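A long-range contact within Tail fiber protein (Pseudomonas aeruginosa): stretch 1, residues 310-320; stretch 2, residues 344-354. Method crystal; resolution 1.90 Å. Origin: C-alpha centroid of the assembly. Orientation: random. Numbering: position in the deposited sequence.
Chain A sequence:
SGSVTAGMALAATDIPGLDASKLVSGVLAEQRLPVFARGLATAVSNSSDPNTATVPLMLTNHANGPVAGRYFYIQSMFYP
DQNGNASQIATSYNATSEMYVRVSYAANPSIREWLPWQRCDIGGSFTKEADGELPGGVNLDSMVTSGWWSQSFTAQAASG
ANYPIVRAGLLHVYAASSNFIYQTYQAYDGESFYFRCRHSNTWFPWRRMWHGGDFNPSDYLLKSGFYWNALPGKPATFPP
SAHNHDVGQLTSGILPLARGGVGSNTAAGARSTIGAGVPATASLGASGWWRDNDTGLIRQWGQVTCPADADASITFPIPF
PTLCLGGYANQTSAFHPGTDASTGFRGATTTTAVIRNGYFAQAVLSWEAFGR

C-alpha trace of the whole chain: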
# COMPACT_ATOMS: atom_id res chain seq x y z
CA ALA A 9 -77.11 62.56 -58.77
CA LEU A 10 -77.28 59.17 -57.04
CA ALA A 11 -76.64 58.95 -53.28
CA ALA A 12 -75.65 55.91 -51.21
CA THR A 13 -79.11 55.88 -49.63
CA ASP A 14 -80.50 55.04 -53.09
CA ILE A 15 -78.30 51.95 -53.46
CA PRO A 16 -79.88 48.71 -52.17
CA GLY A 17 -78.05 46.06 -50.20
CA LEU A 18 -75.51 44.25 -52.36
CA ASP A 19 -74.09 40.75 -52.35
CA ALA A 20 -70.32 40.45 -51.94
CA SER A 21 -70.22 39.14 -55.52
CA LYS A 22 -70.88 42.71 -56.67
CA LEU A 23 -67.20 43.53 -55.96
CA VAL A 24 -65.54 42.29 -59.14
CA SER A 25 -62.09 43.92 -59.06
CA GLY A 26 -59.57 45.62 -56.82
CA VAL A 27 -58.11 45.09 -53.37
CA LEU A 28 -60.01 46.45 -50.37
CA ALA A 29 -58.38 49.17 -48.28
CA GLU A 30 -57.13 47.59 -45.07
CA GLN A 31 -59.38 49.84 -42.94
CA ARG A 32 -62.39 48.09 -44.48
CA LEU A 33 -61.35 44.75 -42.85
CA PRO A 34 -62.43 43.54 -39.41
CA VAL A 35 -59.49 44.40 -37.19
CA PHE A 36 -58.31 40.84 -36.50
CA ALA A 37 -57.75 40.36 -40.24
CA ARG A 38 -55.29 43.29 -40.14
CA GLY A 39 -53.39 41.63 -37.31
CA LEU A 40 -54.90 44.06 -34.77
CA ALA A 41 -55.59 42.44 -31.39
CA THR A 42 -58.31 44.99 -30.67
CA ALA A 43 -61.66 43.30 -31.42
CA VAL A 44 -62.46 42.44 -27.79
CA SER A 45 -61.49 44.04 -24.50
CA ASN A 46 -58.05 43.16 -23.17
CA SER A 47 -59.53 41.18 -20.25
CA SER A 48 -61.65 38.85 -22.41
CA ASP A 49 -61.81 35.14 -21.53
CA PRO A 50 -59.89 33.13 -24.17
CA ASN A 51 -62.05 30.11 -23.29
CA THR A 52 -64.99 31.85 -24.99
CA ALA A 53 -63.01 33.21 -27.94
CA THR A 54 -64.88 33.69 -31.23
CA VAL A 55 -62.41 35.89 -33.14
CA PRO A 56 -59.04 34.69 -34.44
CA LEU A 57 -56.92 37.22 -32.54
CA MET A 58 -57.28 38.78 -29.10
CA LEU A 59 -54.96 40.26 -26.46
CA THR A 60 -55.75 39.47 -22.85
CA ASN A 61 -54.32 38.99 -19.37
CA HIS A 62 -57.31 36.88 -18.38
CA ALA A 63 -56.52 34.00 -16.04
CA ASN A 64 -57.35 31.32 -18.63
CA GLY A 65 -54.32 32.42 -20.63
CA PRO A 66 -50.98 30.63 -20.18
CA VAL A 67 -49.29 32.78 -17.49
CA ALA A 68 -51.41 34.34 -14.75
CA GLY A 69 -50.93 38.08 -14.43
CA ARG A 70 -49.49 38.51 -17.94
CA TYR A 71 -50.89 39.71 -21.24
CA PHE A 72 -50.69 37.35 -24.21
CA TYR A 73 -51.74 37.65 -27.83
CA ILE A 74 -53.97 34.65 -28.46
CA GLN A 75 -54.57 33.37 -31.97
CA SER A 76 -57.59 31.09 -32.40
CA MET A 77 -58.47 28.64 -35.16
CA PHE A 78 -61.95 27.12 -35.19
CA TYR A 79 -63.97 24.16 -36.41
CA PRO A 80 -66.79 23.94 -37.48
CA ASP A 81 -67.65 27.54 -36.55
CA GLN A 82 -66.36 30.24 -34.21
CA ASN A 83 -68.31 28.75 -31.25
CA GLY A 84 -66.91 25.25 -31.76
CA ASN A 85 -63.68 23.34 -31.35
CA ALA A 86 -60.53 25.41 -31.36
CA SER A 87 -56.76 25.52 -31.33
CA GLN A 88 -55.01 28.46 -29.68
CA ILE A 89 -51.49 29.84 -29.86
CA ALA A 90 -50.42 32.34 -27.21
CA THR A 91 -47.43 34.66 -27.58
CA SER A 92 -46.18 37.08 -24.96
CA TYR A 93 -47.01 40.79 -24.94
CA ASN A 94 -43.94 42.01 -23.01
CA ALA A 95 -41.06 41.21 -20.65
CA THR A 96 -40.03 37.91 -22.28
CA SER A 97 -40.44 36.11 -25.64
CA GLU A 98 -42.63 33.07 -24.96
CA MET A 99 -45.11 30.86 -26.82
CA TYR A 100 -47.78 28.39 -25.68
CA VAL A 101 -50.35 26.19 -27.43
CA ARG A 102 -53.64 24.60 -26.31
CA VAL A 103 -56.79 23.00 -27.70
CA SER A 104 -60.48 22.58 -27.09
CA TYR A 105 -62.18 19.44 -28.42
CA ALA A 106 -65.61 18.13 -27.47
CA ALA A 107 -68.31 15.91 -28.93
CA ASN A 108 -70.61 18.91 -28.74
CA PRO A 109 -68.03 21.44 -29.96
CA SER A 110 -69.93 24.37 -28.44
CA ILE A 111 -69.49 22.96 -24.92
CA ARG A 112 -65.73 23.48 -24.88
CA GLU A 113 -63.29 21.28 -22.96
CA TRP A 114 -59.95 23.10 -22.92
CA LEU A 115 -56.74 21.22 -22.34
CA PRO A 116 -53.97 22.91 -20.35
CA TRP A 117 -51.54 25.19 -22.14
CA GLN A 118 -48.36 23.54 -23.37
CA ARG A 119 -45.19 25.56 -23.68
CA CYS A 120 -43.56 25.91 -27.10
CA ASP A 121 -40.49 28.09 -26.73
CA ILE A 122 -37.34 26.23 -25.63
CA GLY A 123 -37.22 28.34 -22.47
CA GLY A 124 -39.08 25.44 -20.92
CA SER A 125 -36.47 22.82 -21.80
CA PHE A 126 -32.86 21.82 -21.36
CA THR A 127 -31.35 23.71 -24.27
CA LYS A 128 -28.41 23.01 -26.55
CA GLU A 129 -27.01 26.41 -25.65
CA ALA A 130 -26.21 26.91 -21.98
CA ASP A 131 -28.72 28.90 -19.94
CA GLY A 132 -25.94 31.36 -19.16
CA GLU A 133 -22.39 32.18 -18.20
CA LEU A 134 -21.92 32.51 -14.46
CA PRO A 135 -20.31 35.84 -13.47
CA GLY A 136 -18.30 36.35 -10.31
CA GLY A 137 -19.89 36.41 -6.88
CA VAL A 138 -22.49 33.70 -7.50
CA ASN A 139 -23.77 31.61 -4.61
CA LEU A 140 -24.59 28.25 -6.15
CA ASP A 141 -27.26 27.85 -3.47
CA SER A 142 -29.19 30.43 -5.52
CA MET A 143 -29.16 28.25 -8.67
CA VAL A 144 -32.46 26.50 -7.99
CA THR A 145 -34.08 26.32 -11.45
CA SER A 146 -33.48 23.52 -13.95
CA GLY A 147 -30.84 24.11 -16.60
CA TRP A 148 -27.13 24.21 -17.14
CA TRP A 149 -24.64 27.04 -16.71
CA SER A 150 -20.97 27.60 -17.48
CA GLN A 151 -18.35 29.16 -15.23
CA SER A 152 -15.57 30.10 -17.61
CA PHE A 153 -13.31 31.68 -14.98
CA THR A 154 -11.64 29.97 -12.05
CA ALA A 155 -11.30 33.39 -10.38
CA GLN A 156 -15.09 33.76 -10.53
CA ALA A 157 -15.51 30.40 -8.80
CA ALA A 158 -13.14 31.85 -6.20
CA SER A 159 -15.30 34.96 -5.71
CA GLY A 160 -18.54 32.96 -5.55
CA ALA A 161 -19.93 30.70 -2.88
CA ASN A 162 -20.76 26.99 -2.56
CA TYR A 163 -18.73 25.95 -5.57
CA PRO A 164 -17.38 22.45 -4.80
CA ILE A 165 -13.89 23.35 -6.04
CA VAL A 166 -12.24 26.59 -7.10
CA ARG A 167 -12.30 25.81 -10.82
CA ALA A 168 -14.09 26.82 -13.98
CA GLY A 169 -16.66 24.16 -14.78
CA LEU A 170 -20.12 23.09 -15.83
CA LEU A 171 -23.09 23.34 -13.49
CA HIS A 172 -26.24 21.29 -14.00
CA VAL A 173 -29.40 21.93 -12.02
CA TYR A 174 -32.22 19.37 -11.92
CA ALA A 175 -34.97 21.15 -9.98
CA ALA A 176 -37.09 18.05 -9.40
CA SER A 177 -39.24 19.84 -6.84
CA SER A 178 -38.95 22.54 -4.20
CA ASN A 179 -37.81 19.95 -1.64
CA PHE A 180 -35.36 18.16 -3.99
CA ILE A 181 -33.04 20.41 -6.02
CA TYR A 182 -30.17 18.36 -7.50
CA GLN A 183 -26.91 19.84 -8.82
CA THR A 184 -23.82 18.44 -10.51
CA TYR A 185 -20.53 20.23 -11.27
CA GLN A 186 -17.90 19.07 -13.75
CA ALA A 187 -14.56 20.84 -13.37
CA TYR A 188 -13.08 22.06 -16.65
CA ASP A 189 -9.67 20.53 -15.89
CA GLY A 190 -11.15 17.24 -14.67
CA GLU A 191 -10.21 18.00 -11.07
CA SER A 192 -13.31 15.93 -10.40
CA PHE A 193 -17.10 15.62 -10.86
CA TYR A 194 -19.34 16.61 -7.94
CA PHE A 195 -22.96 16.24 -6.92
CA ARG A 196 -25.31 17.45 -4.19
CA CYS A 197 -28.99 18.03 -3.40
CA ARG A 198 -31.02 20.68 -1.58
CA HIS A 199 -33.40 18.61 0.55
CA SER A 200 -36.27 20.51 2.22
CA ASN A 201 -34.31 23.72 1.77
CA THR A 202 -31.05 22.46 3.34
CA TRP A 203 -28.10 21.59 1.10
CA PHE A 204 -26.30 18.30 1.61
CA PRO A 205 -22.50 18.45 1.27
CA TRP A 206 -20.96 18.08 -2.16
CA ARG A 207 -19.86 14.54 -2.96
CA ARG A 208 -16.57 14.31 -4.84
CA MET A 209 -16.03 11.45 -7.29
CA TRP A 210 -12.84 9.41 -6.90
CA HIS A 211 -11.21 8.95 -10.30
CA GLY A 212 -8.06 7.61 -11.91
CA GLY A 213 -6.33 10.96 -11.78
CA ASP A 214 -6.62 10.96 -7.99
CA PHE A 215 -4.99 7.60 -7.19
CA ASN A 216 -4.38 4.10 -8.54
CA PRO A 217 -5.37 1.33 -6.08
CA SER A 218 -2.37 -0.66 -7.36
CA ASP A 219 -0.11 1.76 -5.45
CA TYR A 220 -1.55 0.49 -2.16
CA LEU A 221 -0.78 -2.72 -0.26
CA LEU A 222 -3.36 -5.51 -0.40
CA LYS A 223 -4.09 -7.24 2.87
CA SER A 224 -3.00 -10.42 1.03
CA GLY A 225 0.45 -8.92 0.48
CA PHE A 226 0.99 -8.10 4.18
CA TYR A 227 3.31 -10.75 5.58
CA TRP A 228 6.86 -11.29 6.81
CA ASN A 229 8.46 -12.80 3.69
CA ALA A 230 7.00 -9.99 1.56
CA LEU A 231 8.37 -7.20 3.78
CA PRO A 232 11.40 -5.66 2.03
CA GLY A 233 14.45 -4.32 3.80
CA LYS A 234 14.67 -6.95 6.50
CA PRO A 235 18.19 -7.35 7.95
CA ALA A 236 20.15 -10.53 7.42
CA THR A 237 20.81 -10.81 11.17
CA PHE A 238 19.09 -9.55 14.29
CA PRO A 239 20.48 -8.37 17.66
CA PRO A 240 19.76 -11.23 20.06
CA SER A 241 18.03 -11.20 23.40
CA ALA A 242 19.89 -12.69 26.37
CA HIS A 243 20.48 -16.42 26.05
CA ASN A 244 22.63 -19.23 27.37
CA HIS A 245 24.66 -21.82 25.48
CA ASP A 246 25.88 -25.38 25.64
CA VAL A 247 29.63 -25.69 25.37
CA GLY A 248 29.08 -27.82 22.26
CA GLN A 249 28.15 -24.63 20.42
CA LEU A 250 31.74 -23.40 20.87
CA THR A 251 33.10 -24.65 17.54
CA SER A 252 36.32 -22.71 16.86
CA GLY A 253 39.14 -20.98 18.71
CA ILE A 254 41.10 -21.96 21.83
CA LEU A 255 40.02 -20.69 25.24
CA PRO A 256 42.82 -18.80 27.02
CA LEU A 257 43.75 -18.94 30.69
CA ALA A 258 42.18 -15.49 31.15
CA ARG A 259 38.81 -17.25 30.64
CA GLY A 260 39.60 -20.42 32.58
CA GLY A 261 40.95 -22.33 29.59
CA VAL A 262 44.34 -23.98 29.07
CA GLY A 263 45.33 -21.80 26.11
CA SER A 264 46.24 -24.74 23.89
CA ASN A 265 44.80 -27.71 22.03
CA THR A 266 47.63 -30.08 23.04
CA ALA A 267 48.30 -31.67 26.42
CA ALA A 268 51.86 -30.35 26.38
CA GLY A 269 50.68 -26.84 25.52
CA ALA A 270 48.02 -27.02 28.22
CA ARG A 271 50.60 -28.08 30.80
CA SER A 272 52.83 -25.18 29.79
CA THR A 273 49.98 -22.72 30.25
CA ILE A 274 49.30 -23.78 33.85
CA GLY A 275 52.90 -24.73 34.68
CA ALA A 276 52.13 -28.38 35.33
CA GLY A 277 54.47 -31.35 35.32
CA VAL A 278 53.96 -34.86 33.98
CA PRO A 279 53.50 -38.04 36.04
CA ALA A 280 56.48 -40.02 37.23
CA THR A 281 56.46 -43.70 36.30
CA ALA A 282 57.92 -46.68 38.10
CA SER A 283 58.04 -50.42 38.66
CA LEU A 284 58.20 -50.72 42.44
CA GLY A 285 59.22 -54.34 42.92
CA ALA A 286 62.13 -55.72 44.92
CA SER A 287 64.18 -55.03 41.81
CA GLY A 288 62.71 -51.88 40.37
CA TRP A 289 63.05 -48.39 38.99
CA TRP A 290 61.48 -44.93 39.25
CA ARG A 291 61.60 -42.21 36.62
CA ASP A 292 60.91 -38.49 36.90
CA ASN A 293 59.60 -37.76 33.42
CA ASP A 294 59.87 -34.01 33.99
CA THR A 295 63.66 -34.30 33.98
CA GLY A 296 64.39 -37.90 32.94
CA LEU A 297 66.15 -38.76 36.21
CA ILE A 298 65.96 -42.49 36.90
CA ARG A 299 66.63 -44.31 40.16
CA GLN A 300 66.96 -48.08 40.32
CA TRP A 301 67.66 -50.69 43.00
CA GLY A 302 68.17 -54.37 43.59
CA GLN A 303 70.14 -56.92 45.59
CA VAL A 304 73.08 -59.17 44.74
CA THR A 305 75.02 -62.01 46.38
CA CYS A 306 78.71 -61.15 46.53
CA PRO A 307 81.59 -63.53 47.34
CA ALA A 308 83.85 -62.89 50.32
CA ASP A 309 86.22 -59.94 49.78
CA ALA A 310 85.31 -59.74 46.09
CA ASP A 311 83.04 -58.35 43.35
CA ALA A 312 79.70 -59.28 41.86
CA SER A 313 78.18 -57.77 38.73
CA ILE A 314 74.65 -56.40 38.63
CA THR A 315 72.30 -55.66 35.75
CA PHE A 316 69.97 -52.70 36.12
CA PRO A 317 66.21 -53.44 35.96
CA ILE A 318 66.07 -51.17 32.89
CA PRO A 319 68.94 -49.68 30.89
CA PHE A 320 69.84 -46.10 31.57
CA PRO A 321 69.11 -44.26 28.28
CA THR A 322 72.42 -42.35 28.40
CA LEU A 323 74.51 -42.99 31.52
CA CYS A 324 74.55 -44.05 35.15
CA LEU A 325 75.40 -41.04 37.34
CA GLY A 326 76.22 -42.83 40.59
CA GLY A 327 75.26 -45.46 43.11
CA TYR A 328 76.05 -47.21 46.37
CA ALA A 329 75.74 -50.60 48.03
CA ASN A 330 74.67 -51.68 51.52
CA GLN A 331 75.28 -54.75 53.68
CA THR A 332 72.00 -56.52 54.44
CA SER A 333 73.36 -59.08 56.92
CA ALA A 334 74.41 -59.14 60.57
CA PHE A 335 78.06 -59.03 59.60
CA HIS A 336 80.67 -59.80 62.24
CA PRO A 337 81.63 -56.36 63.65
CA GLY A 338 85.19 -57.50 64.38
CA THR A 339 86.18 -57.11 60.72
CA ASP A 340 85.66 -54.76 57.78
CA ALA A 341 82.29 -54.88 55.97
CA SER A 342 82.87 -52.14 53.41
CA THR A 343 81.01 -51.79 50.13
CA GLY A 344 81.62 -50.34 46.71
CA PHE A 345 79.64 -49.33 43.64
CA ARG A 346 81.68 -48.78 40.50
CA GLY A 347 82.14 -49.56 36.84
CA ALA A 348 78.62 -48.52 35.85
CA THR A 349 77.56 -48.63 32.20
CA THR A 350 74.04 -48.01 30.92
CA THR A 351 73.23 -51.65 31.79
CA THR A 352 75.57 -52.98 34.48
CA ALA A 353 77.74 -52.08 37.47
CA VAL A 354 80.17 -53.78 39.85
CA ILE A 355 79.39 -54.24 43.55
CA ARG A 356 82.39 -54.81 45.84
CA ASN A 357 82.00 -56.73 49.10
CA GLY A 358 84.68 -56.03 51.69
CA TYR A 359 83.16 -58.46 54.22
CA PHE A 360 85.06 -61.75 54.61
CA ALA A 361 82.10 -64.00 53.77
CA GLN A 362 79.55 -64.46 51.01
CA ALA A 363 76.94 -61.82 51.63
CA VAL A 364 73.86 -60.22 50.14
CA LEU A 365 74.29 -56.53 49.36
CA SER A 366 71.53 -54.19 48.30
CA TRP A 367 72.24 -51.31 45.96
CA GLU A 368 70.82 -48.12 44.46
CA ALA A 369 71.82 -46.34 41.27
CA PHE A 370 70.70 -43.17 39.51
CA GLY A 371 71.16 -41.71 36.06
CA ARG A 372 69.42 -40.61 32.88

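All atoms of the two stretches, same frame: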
# COMPACT_ATOMS: atom_id res chain seq x y z
N ALA A 310 85.26 -59.63 47.55
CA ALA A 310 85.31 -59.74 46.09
C ALA A 310 84.09 -59.06 45.47
O ALA A 310 83.19 -58.60 46.17
CB ALA A 310 85.37 -61.21 45.65
N ASP A 311 84.06 -59.05 44.13
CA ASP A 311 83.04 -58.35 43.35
C ASP A 311 81.92 -59.27 42.89
O ASP A 311 82.08 -60.48 42.72
CB ASP A 311 83.65 -57.71 42.10
CG ASP A 311 84.63 -56.61 42.40
OD1 ASP A 311 84.48 -55.92 43.42
OD2 ASP A 311 85.56 -56.45 41.60
N ALA A 312 80.77 -58.66 42.63
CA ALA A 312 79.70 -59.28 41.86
C ALA A 312 79.14 -58.22 40.93
O ALA A 312 79.01 -57.05 41.31
CB ALA A 312 78.59 -59.86 42.74
N SER A 313 78.76 -58.65 39.72
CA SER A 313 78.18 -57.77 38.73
C SER A 313 76.67 -57.71 38.90
O SER A 313 76.03 -58.69 39.28
CB SER A 313 78.52 -58.27 37.32
OG SER A 313 79.90 -58.16 37.08
N ILE A 314 76.10 -56.53 38.62
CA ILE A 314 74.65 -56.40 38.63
C ILE A 314 74.21 -55.89 37.26
O ILE A 314 74.96 -55.25 36.53
CB ILE A 314 74.11 -55.45 39.73
CG1 ILE A 314 74.70 -54.05 39.58
CG2 ILE A 314 74.41 -56.04 41.13
CD1 ILE A 314 73.96 -52.96 40.40
N THR A 315 72.96 -56.18 36.94
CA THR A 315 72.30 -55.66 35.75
C THR A 315 71.10 -54.84 36.20
O THR A 315 70.27 -55.31 36.99
CB THR A 315 71.85 -56.79 34.81
OG1 THR A 315 73.00 -57.54 34.40
CG2 THR A 315 71.16 -56.21 33.57
N PHE A 316 71.03 -53.60 35.70
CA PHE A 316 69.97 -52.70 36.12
C PHE A 316 68.62 -53.20 35.63
O PHE A 316 68.53 -53.71 34.51
CB PHE A 316 70.23 -51.30 35.56
CG PHE A 316 71.52 -50.69 36.03
CD1 PHE A 316 71.89 -50.72 37.36
CD2 PHE A 316 72.37 -50.09 35.12
CE1 PHE A 316 73.07 -50.14 37.77
CE2 PHE A 316 73.55 -49.52 35.53
CZ PHE A 316 73.90 -49.53 36.85
N PRO A 317 67.56 -53.04 36.42
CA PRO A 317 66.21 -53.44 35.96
C PRO A 317 65.86 -52.93 34.57
O PRO A 317 65.28 -53.70 33.78
CB PRO A 317 65.30 -52.86 37.05
CG PRO A 317 66.14 -52.90 38.30
CD PRO A 317 67.55 -52.62 37.85
N ILE A 318 66.15 -51.67 34.26
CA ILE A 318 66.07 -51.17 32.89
C ILE A 318 67.39 -50.49 32.55
O ILE A 318 68.10 -50.00 33.44
CB ILE A 318 64.90 -50.18 32.70
CG1 ILE A 318 65.04 -48.99 33.66
CG2 ILE A 318 63.57 -50.89 32.91
CD1 ILE A 318 63.99 -47.91 33.44
N PRO A 319 67.73 -50.42 31.28
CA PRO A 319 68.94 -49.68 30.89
C PRO A 319 68.75 -48.20 31.12
O PRO A 319 67.66 -47.65 30.90
CB PRO A 319 69.08 -49.98 29.39
CG PRO A 319 68.19 -51.13 29.13
CD PRO A 319 67.07 -51.04 30.10
N PHE A 320 69.81 -47.55 31.57
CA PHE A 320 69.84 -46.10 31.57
C PHE A 320 69.92 -45.62 30.12
O PHE A 320 70.74 -46.13 29.35
CB PHE A 320 71.02 -45.57 32.37
CG PHE A 320 70.86 -45.70 33.86
CD1 PHE A 320 69.99 -44.85 34.56
CD2 PHE A 320 71.61 -46.63 34.58
CE1 PHE A 320 69.85 -44.96 35.94
CE2 PHE A 320 71.46 -46.74 35.97
CZ PHE A 320 70.60 -45.91 36.64
N GLY A 344 81.26 -51.20 47.81
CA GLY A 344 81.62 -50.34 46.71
C GLY A 344 80.64 -50.48 45.57
O GLY A 344 80.08 -51.56 45.31
N PHE A 345 80.42 -49.36 44.87
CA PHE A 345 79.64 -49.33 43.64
C PHE A 345 80.51 -48.64 42.60
O PHE A 345 80.98 -47.51 42.82
CB PHE A 345 78.33 -48.59 43.86
CG PHE A 345 77.48 -48.47 42.62
CD1 PHE A 345 77.75 -47.53 41.65
CD2 PHE A 345 76.38 -49.30 42.45
CE1 PHE A 345 76.96 -47.41 40.53
CE2 PHE A 345 75.57 -49.18 41.33
CZ PHE A 345 75.87 -48.25 40.36
N ARG A 346 80.77 -49.32 41.49
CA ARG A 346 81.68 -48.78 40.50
C ARG A 346 81.44 -49.44 39.16
O ARG A 346 80.67 -50.40 39.04
CB ARG A 346 83.14 -48.96 40.93
CG ARG A 346 83.73 -50.33 40.59
CD ARG A 346 85.12 -50.49 41.18
NE ARG A 346 85.80 -51.71 40.70
CZ ARG A 346 85.66 -52.91 41.25
NH1 ARG A 346 84.88 -53.09 42.30
NH2 ARG A 346 86.32 -53.95 40.74
N GLY A 347 82.12 -48.92 38.14
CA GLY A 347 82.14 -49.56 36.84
C GLY A 347 80.80 -49.55 36.14
O GLY A 347 80.52 -50.47 35.35
N ALA A 348 79.98 -48.54 36.39
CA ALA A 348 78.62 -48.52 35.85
C ALA A 348 78.63 -48.17 34.36
O ALA A 348 79.26 -47.20 33.95
CB ALA A 348 77.77 -47.50 36.60
N THR A 349 77.91 -48.97 33.57
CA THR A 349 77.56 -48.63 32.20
C THR A 349 76.08 -48.27 32.18
O THR A 349 75.45 -48.06 33.23
CB THR A 349 77.88 -49.78 31.25
OG1 THR A 349 76.97 -50.88 31.46
CG2 THR A 349 79.31 -50.27 31.46
N THR A 350 75.48 -48.22 30.98
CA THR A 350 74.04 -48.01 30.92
C THR A 350 73.27 -49.24 31.42
O THR A 350 72.09 -49.12 31.74
CB THR A 350 73.60 -47.70 29.49
OG1 THR A 350 74.09 -48.73 28.62
CG2 THR A 350 74.13 -46.35 29.06
N THR A 351 73.92 -50.41 31.48
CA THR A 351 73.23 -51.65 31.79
C THR A 351 73.75 -52.40 33.00
O THR A 351 72.99 -53.21 33.57
CB THR A 351 73.27 -52.59 30.57
OG1 THR A 351 74.63 -52.84 30.20
CG2 THR A 351 72.52 -51.97 29.39
N THR A 352 74.99 -52.18 33.41
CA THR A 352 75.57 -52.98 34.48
C THR A 352 76.41 -52.10 35.42
O THR A 352 76.73 -50.96 35.11
CB THR A 352 76.48 -54.09 33.95
OG1 THR A 352 77.59 -53.48 33.27
CG2 THR A 352 75.72 -55.02 32.99
N ALA A 353 76.78 -52.68 36.56
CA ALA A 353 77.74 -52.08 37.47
C ALA A 353 78.38 -53.19 38.29
O ALA A 353 77.96 -54.36 38.23
CB ALA A 353 77.09 -51.04 38.36
N VAL A 354 79.40 -52.81 39.06
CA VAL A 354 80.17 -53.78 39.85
C VAL A 354 80.04 -53.42 41.32
O VAL A 354 80.31 -52.28 41.72
CB VAL A 354 81.65 -53.81 39.44
CG1 VAL A 354 82.42 -54.83 40.28
CG2 VAL A 354 81.76 -54.14 37.94
O HOH W 1 70.25 -53.22 32.36

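Strand 310-315 runs antiparallel to strand 352-354, with 159° between their directions. Ile314 and Ala353 form the hydrogen-bonded pair. Ile314 N donates to Ala353 O at 2.9 Å, and Ala353 N donates to Ile314 O at 3.1 Å. Past the paired residues, one more backbone bond follows: Phe316 N donates to Thr351 O at 2.9 Å. Farther along, Phe320 N donates to Thr350 O at 2.8 Å, so the loop after the strand stays tied to the turn. A water donates to Phe316 O at 2.8 Å and to Thr351 O at 3.0 Å, and so bridges the two carbonyls.

Ile314 and Ala353 share one face of the sheet. Ile314 is buried, with chi1 p and chi2 t. In this conformation Ile314 CG1 lies 4.0 Å from Ala353 CB, and Ile314 CD1 reaches Phe345 CE2 at 4.2 Å. The chi1 of Phe345 is t. Its CA-to-CB bond points sideways, but the end of its ring comes nearer to stretch 1.

Phe316 has the largest area covered by the other stretch. Its CA-to-CB bond points toward stretch 2, and chi1 m (-61°) places the ring within the curve of residues 348-353. Thr352 CA lies over one ring face. Phe345 CZ is at the ring edge, 4.2 Å from Phe316 CZ. The edge also meets backbone oxygen, with Phe316 CE2 3.3 Å from Thr349 O. Ala353 CB packs 3.8 Å from Phe316 CZ.

Ser313, Thr315, Thr352 and Val354 point to the other face of the sheet. Thr315 OG1 is 4.0 Å from Thr352 CG2. Val354, with chi1 t, brings CG1 to 3.5 Å from Asp311 CG.

Asp311 and Arg346 form a salt bridge with two hydrogen bonds. Arg346 NH2 donates to Asp311 OD2 at 2.8 Å, and Arg346 NH1 donates to Asp311 OD1 at 3.1 Å. The carboxylate thus meets the NH1 and NH2 end of the guanidinium, with OD2 at its edge, near its plane. The CA-to-CB bond of Asp311 points toward stretch 2; chi1 is m. Arg346 leaves its backbone sideways; chi2 and chi3 are both t, and this extended chain carries the guanidinium to the acid.

The turn is held by its own threonines. The CA-to-CB bond of Thr349 points away from stretch 1; chi1 is p. Thr349 OG1 accepts from Thr351 N and from Thr352 N, each at 3.1 Å. Thr349 N donates to Thr352 O at 2.8 Å. These bonds brace the turn that presents Thr350 O and Thr351 O to stretch 1.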